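Local coordinates for protein transcriptional regulator, MarR family (PDB 3CDH) that probably binds DNA and regulates transcription, as a two-chain winged helix-turn-helix protein of the MarR family, at residues R47-L52 with E112-S117. Residues are numbered along the deposited sequence; the frame is centred on the assembly and turned at random.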
ATOM      1  N   ARG B  47      -3.609 -13.204  -2.510  1.00 38.19           N
ATOM      2  CA  ARG B  47      -3.853 -12.381  -3.675  1.00 38.20           C
ATOM      3  C   ARG B  47      -3.858 -13.240  -4.920  1.00 39.36           C
ATOM      4  O   ARG B  47      -4.719 -13.060  -5.797  1.00 40.60           O
ATOM      5  CB  ARG B  47      -2.835 -11.265  -3.787  1.00 36.92           C
ATOM      6  CG  ARG B  47      -3.011 -10.254  -2.697  1.00 36.92           C
ATOM      7  CD  ARG B  47      -1.981  -9.171  -2.755  1.00 38.70           C
ATOM      8  NE  ARG B  47      -2.293  -8.100  -1.811  1.00 42.02           N
ATOM      9  CZ  ARG B  47      -1.514  -7.032  -1.606  1.00 42.42           C
ATOM     10  NH1 ARG B  47      -0.362  -6.889  -2.285  1.00 41.58           N
ATOM     11  NH2 ARG B  47      -1.886  -6.111  -0.721  1.00 40.74           N
ATOM     12  N   VAL B  48      -2.926 -14.191  -5.003  1.00 39.30           N
ATOM     13  CA  VAL B  48      -2.931 -15.096  -6.138  1.00 40.28           C
ATOM     14  C   VAL B  48      -4.275 -15.815  -6.202  1.00 42.08           C
ATOM     15  O   VAL B  48      -4.893 -15.879  -7.283  1.00 43.63           O
ATOM     16  CB  VAL B  48      -1.814 -16.107  -6.092  1.00 39.90           C
ATOM     17  CG1 VAL B  48      -2.168 -17.324  -6.968  1.00 40.08           C
ATOM     18  CG2 VAL B  48      -0.539 -15.457  -6.545  1.00 38.07           C
ATOM     19  N   LEU B  49      -4.735 -16.327  -5.053  1.00 41.73           N
ATOM     20  CA  LEU B  49      -6.046 -16.971  -4.991  1.00 43.49           C
ATOM     21  C   LEU B  49      -7.168 -16.023  -5.370  1.00 45.12           C
ATOM     22  O   LEU B  49      -8.064 -16.382  -6.153  1.00 47.06           O
ATOM     23  CB  LEU B  49      -6.312 -17.568  -3.617  1.00 43.15           C
ATOM     24  CG  LEU B  49      -5.380 -18.697  -3.190  1.00 42.17           C
ATOM     25  CD1 LEU B  49      -5.697 -19.011  -1.762  1.00 43.54           C
ATOM     26  CD2 LEU B  49      -5.525 -19.948  -4.054  1.00 40.95           C
ATOM     27  N   ALA B  50      -7.123 -14.806  -4.839  1.00 44.94           N
ATOM     28  CA  ALA B  50      -8.131 -13.823  -5.207  1.00 46.11           C
ATOM     29  C   ALA B  50      -8.148 -13.582  -6.736  1.00 47.76           C
ATOM     30  O   ALA B  50      -9.231 -13.537  -7.356  1.00 49.36           O
ATOM     31  CB  ALA B  50      -7.940 -12.554  -4.429  1.00 44.71           C
ATOM     32  N   CYS B  51      -6.972 -13.482  -7.357  1.00 47.37           N
ATOM     33  CA  CYS B  51      -6.932 -13.272  -8.816  1.00 49.64           C
ATOM     34  C   CYS B  51      -7.409 -14.438  -9.625  1.00 51.54           C
ATOM     35  O   CYS B  51      -7.848 -14.246 -10.745  1.00 53.58           O
ATOM     36  CB  CYS B  51      -5.534 -12.977  -9.318  1.00 48.62           C
ATOM     37  SG  CYS B  51      -4.881 -11.520  -8.660  1.00 48.58           S
ATOM     38  N   LEU B  52      -7.272 -15.651  -9.100  1.00 51.97           N
ATOM     39  CA  LEU B  52      -7.571 -16.824  -9.918  1.00 54.33           C
ATOM     40  C   LEU B  52      -8.972 -17.366  -9.722  1.00 56.49           C
ATOM     41  O   LEU B  52      -9.385 -18.242 -10.458  1.00 58.55           O
ATOM     42  CB  LEU B  52      -6.527 -17.926  -9.738  1.00 52.98           C
ATOM     43  CG  LEU B  52      -5.110 -17.637 -10.222  1.00 51.27           C
ATOM     44  CD1 LEU B  52      -4.270 -18.808  -9.880  1.00 49.54           C
ATOM     45  CD2 LEU B  52      -5.052 -17.402 -11.703  1.00 51.36           C
ATOM     46  N   GLU B 112     -12.372 -20.002  -2.954  1.00 54.38           N
ATOM     47  CA  GLU B 112     -13.769 -19.661  -2.842  1.00 57.21           C
ATOM     48  C   GLU B 112     -14.145 -19.286  -1.434  1.00 57.03           C
ATOM     49  O   GLU B 112     -14.826 -18.287  -1.226  1.00 57.60           O
ATOM     50  CB  GLU B 112     -14.654 -20.740  -3.395  1.00 59.92           C
ATOM     51  CG  GLU B 112     -15.152 -20.386  -4.774  1.00 65.05           C
ATOM     52  CD  GLU B 112     -15.354 -21.614  -5.662  1.00 73.65           C
ATOM     53  OE1 GLU B 112     -15.786 -22.700  -5.171  1.00 75.21           O
ATOM     54  OE2 GLU B 112     -15.076 -21.482  -6.876  1.00 77.52           O
ATOM     55  N   SER B 113     -13.667 -20.032  -0.453  1.00 56.34           N
ATOM     56  CA  SER B 113     -14.072 -19.700   0.884  1.00 57.55           C
ATOM     57  C   SER B 113     -13.399 -18.420   1.376  1.00 56.10           C
ATOM     58  O   SER B 113     -14.020 -17.625   2.086  1.00 57.75           O
ATOM     59  CB  SER B 113     -13.922 -20.880   1.831  1.00 58.10           C
ATOM     60  OG  SER B 113     -12.647 -20.896   2.389  1.00 57.99           O
ATOM     61  N   LEU B 114     -12.167 -18.170   0.946  1.00 53.73           N
ATOM     62  CA  LEU B 114     -11.532 -16.893   1.248  1.00 52.00           C
ATOM     63  C   LEU B 114     -12.216 -15.703   0.594  1.00 52.52           C
ATOM     64  O   LEU B 114     -12.420 -14.674   1.233  1.00 52.91           O
ATOM     65  CB  LEU B 114     -10.080 -16.911   0.835  1.00 50.04           C
ATOM     66  CG  LEU B 114      -9.270 -17.838   1.711  1.00 50.08           C
ATOM     67  CD1 LEU B 114      -7.849 -17.862   1.211  1.00 48.64           C
ATOM     68  CD2 LEU B 114      -9.348 -17.380   3.151  1.00 50.32           C
ATOM     69  N   VAL B 115     -12.554 -15.814  -0.682  1.00 52.70           N
ATOM     70  CA  VAL B 115     -13.217 -14.694  -1.338  1.00 53.47           C
ATOM     71  C   VAL B 115     -14.560 -14.391  -0.646  1.00 55.92           C
ATOM     72  O   VAL B 115     -14.917 -13.225  -0.421  1.00 56.16           O
ATOM     73  CB  VAL B 115     -13.338 -14.906  -2.861  1.00 54.17           C
ATOM     74  CG1 VAL B 115     -14.252 -13.878  -3.491  1.00 54.91           C
ATOM     75  CG2 VAL B 115     -11.946 -14.832  -3.502  1.00 51.98           C
ATOM     76  N   ALA B 116     -15.273 -15.442  -0.253  1.00 57.78           N
ATOM     77  CA  ALA B 116     -16.466 -15.258   0.565  1.00 60.26           C
ATOM     78  C   ALA B 116     -16.184 -14.372   1.796  1.00 59.53           C
ATOM     79  O   ALA B 116     -16.818 -13.322   1.955  1.00 60.29           O
ATOM     80  CB  ALA B 116     -17.081 -16.606   0.958  1.00 61.84           C
ATOM     81  N   SER B 117     -15.219 -14.765   2.636  1.00 58.31           N
ATOM     82  CA  SER B 117     -14.822 -13.934   3.783  1.00 58.25           C
ATOM     83  C   SER B 117     -14.447 -12.526   3.390  1.00 56.96           C
ATOM     84  O   SER B 117     -14.908 -11.564   4.013  1.00 57.49           O
ATOM     85  CB  SER B 117     -13.632 -14.520   4.500  1.00 56.80           C
ATOM     86  OG  SER B 117     -14.056 -15.571   5.322  1.00 60.95           O
TER
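L114 and V115, neighbours on the long helix 105-130, carry its side of a small apolar contact with L49 and A50 of helix 43-54. Walking along 112-117, the first residue to reach across is L114. Its CD1 methyl meets CD1 of L49 at 3.8 Å, and the two leucines approach each other at a slant, joined through one branch each. Both have the same shape: CG lies anti to the carbonyl carbon (chi1 -69° in L114, -64° in L49), and the extended second torsion carries CD1 out toward the facing helix.

One residue on, V115 uses CG2, which sits 4.3 Å from CA of A50. The valine methyl comes closer to this backbone atom than to CB of A50, which lies 4.7 Å from CG2 of V115; the CA atoms of A50 and V115 are 6.4 Å apart, the nearest such pair between the segments. All four residues are buried, and the two segments bury 106 Å² between them, both sides summed.

The contact joins the long helix to the helix that opens the winged helix-turn-helix domain, the part that in MarR relatives binds DNA. F12 of the second subunit packs on both A50 and V115, bringing the partner chain against this helix pair. L114 and V115 also touch W46, and V115 reaches V53, while L49 also packs on M81 of helix 71-84 and L103 of strand 100-103.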